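Local coordinates for pvivax hypothetical protein (Plasmodium vivax, PDB 2B30), which is of unknown function but probably acts as a metal-dependent phosphatase of the haloacid dehalogenase superfamily, its presumed active site here occupied by calcium, at residues 30-34 with 35-39; 44-48 with 49-53. All coordinates share one frame; numbering follows the deposited sequence.

Contact 1: residues 30-34 with 35-39; sequences LLIDF and DGTLF. With CA (calcium ion), chain E.
Asp33 and Asp35 grip one calcium ion from the DxDGT signature of the haloacid dehalogenase fold, where strand 29-33 of the central sheet runs into a tight turn of weak helical character. Asp33 binds unevenly through both carboxylate oxygens, OD2 at 2.2 Å from calcium and OD1 at 2.8 Å, while Asp35 contributes its backbone O at 2.3 Å; Asp248 adds a further ligand. With its CG anti to the backbone N (chi1 178°), Asp33 crosses Thr37 at about a right angle, and Thr37 OG1 donates to the anti lone pair of Asp33 OD2 at 3.0 Å. That oxygen is therefore held by metal and hydroxyl together, which would tend to fix the carboxylate's rotation. The side chain of Asp35 turns elsewhere, to a salt bridge with Arg70, while its OD1 lies in plane at the edge of the Phe34 ring. Phe39 CB sits over one face of that ring, a CH-pi contact 3.7 Å from the Phe34 centroid. The two phenyl planes are 27° apart but slid so far that they barely overlap. Leu38 CD2 meets Phe34 CD1 obliquely, and Leu38 CB also packs on Ile32 CG2. The turn closes on Phe34 O, which Phe39 N and Thr37 N approach from opposite faces of the carbonyl plane, the Phe39 N bond nearly straight at 173° and 2.8 Å long.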
# COMPACT_ATOMS: atom_id res chain seq x y z
N LEU A 30 -8.14 -11.17 13.71
CA LEU A 30 -7.51 -10.20 14.62
C LEU A 30 -6.05 -10.02 14.21
O LEU A 30 -5.27 -10.96 14.25
CB LEU A 30 -7.59 -10.66 16.08
CG LEU A 30 -8.96 -11.07 16.64
CD1 LEU A 30 -8.86 -11.46 18.12
CD2 LEU A 30 -10.02 -9.98 16.44
N LEU A 31 -5.71 -8.79 13.81
CA LEU A 31 -4.35 -8.45 13.40
C LEU A 31 -3.73 -7.53 14.44
O LEU A 31 -4.08 -6.36 14.55
CB LEU A 31 -4.38 -7.76 12.03
CG LEU A 31 -4.99 -8.54 10.86
CD1 LEU A 31 -4.90 -7.67 9.64
CD2 LEU A 31 -4.32 -9.92 10.59
N ILE A 32 -2.78 -8.07 15.20
CA ILE A 32 -2.29 -7.43 16.41
C ILE A 32 -0.83 -7.09 16.26
O ILE A 32 -0.01 -7.98 15.98
CB ILE A 32 -2.44 -8.38 17.60
CG1 ILE A 32 -3.87 -8.93 17.65
CG2 ILE A 32 -2.04 -7.68 18.91
CD1 ILE A 32 -4.11 -9.91 18.81
N ASP A 33 -0.48 -5.82 16.43
CA ASP A 33 0.93 -5.43 16.46
C ASP A 33 1.59 -5.95 17.74
O ASP A 33 0.91 -6.14 18.74
CB ASP A 33 1.06 -3.91 16.39
CG ASP A 33 2.50 -3.43 16.46
OD1 ASP A 33 3.39 -4.00 15.79
OD2 ASP A 33 2.74 -2.46 17.20
N PHE A 34 2.89 -6.22 17.69
CA PHE A 34 3.59 -6.74 18.85
C PHE A 34 4.11 -5.61 19.77
O PHE A 34 3.44 -5.26 20.73
CB PHE A 34 4.70 -7.73 18.46
CG PHE A 34 5.07 -8.69 19.56
CD1 PHE A 34 4.17 -9.67 19.98
CD2 PHE A 34 6.31 -8.61 20.20
CE1 PHE A 34 4.49 -10.56 21.00
CE2 PHE A 34 6.65 -9.50 21.22
CZ PHE A 34 5.74 -10.47 21.63
N ASP A 35 5.27 -5.02 19.46
CA ASP A 35 5.86 -4.04 20.38
C ASP A 35 5.07 -2.76 20.35
O ASP A 35 4.66 -2.30 19.28
CB ASP A 35 7.30 -3.70 20.00
CG ASP A 35 8.20 -4.89 20.07
OD1 ASP A 35 8.04 -5.78 19.21
OD2 ASP A 35 9.05 -4.93 20.99
N GLY A 36 4.87 -2.19 21.53
CA GLY A 36 4.09 -0.96 21.66
C GLY A 36 2.60 -1.21 21.70
O GLY A 36 1.83 -0.31 22.04
N THR A 37 2.18 -2.43 21.38
CA THR A 37 0.76 -2.79 21.37
C THR A 37 0.55 -3.96 22.32
O THR A 37 0.00 -3.78 23.40
CB THR A 37 0.27 -3.13 19.92
OG1 THR A 37 0.49 -2.01 19.06
CG2 THR A 37 -1.20 -3.49 19.92
N LEU A 38 1.03 -5.15 21.95
CA LEU A 38 0.87 -6.35 22.75
C LEU A 38 2.04 -6.53 23.75
O LEU A 38 1.83 -6.89 24.91
CB LEU A 38 0.79 -7.57 21.82
CG LEU A 38 0.29 -8.90 22.38
CD1 LEU A 38 -1.19 -8.83 22.72
CD2 LEU A 38 0.54 -10.02 21.37
N PHE A 39 3.27 -6.27 23.30
CA PHE A 39 4.46 -6.41 24.12
C PHE A 39 4.92 -5.05 24.61
O PHE A 39 5.14 -4.15 23.79
CB PHE A 39 5.57 -7.05 23.28
CG PHE A 39 6.86 -7.26 24.01
CD1 PHE A 39 7.19 -8.52 24.49
CD2 PHE A 39 7.76 -6.21 24.19
CE1 PHE A 39 8.39 -8.73 25.15
CE2 PHE A 39 8.95 -6.42 24.85
CZ PHE A 39 9.27 -7.68 25.34
CA CA E . 4.88 -1.91 17.00

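Contact 2: residues 44-48 with 49-53; sequences IKVPS and ENIDA
The N-terminal start of helix 48-60 is the element formed here, with Pro47 at the N-cap position and its carbonyl directed into the first turn. Pro47 O receives two weak hydrogen bonds, from Asn50 N at 3.1 Å and from Ile51 N at 3.4 Å; the Asn50 N bond, though shorter, is the more bent, N-H...O 126°. One residue on, Asp52 N reaches Ser48 O at 3.1 Å with an angle of 163°, a regular helical bond. The side chains follow this turn. The Pro47 ring and the Asn50 side chain lie side by side and point the same way, bringing Asn50 ND2 within 4.1 Å of Pro47 CD. The loop entering this helix follows the DxDGT turn of the haloacid dehalogenase fold, and the polar end of Asn50 ties the helix to its surroundings: OD1 accepts from Ala290 N of helix 288-297, and ND2 makes a weak bond to Leu38 O. Glu49, whose chain bends at chi2 (94°), folds back so that its carboxylate comes against the CB corner of the proline ring, OE2 being 3.5 Å from Pro47 CB. On the inner side, Val46 crosses Asn50 at about a right angle, its CG1 branch lying 3.9 Å from Asn50 CB. Ile51, one position further along, packs against helix 81-87, where its side chain touches Asn83, Lys86 and Met87.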
# COMPACT_ATOMS: atom_id res chain seq x y z
N ILE A 44 7.86 -6.35 31.83
CA ILE A 44 6.44 -6.68 31.69
C ILE A 44 6.20 -7.71 30.58
O ILE A 44 5.33 -8.57 30.70
CB ILE A 44 5.58 -5.38 31.44
CG1 ILE A 44 5.55 -4.52 32.71
CG2 ILE A 44 4.15 -5.73 31.01
CD1 ILE A 44 5.20 -3.04 32.49
N LYS A 45 6.99 -7.63 29.51
CA LYS A 45 6.81 -8.46 28.32
C LYS A 45 5.37 -8.32 27.79
O LYS A 45 4.94 -7.20 27.44
CB LYS A 45 7.22 -9.91 28.61
CG LYS A 45 8.69 -10.00 29.03
CD LYS A 45 9.20 -11.43 29.13
CE LYS A 45 10.66 -11.45 29.61
NZ LYS A 45 11.31 -12.79 29.52
N VAL A 46 4.62 -9.42 27.74
CA VAL A 46 3.22 -9.39 27.35
C VAL A 46 2.35 -9.65 28.58
O VAL A 46 2.39 -10.76 29.12
CB VAL A 46 2.89 -10.44 26.27
CG1 VAL A 46 1.45 -10.26 25.78
CG2 VAL A 46 3.87 -10.34 25.13
N PRO A 47 1.59 -8.63 29.02
CA PRO A 47 0.64 -8.71 30.13
C PRO A 47 -0.23 -9.94 30.08
O PRO A 47 -0.67 -10.33 29.01
CB PRO A 47 -0.25 -7.49 29.91
CG PRO A 47 0.65 -6.50 29.25
CD PRO A 47 1.63 -7.27 28.44
N SER A 48 -0.48 -10.54 31.24
CA SER A 48 -1.34 -11.72 31.34
C SER A 48 -2.76 -11.53 30.79
O SER A 48 -3.36 -12.50 30.30
CB SER A 48 -1.42 -12.16 32.80
OG SER A 48 -1.83 -11.08 33.61
N GLU A 49 -3.31 -10.32 30.87
CA GLU A 49 -4.65 -10.03 30.34
C GLU A 49 -4.67 -10.22 28.84
O GLU A 49 -5.66 -10.71 28.28
CB GLU A 49 -5.13 -8.59 30.62
CG GLU A 49 -4.80 -8.05 31.99
CD GLU A 49 -3.51 -7.26 32.01
OE1 GLU A 49 -3.49 -6.17 31.40
OE2 GLU A 49 -2.52 -7.74 32.62
N ASN A 50 -3.59 -9.82 28.18
CA ASN A 50 -3.49 -9.99 26.74
C ASN A 50 -3.43 -11.48 26.36
O ASN A 50 -4.07 -11.90 25.39
CB ASN A 50 -2.29 -9.23 26.18
CG ASN A 50 -2.49 -7.73 26.18
OD1 ASN A 50 -3.56 -7.22 26.53
ND2 ASN A 50 -1.46 -7.01 25.77
N ILE A 51 -2.68 -12.26 27.13
CA ILE A 51 -2.58 -13.70 26.91
C ILE A 51 -3.95 -14.38 27.02
O ILE A 51 -4.29 -15.21 26.18
CB ILE A 51 -1.55 -14.36 27.87
CG1 ILE A 51 -0.13 -14.25 27.31
CG2 ILE A 51 -1.81 -15.83 28.06
CD1 ILE A 51 0.42 -12.86 27.28
N ASP A 52 -4.74 -14.02 28.02
CA ASP A 52 -6.10 -14.55 28.15
C ASP A 52 -6.98 -14.11 27.00
O ASP A 52 -7.82 -14.86 26.52
CB ASP A 52 -6.75 -14.11 29.47
CG ASP A 52 -6.08 -14.71 30.69
OD1 ASP A 52 -5.96 -15.96 30.75
OD2 ASP A 52 -5.67 -13.93 31.57
N ALA A 53 -6.79 -12.86 26.57
CA ALA A 53 -7.58 -12.29 25.48
C ALA A 53 -7.38 -13.11 24.22
O ALA A 53 -8.34 -13.52 23.57
CB ALA A 53 -7.18 -10.84 25.24

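Both contacts are local and lie in series along the chain, their centres about 11 Å apart: contact 1 turns from a strand through a short, weakly bonded helix, contact 2 from a loop into helix 48-60. Contact 1 is the more central, about 8 Å from the chain centre and mostly buried; contact 2, at about 17 Å, is only partly buried, with Ser48 and Glu49 exposed. Residues 30-39 combine calcium ligation with aromatic packing and a multiply bonded carbonyl, whereas 44-53 relies on backbone bonds of the first helical turn, with Asn50 and Glu49 set against Pro47. They touch directly: Leu38 O meets Val46 CG1 and Pro47 CD. Helix 288-297 packs against both.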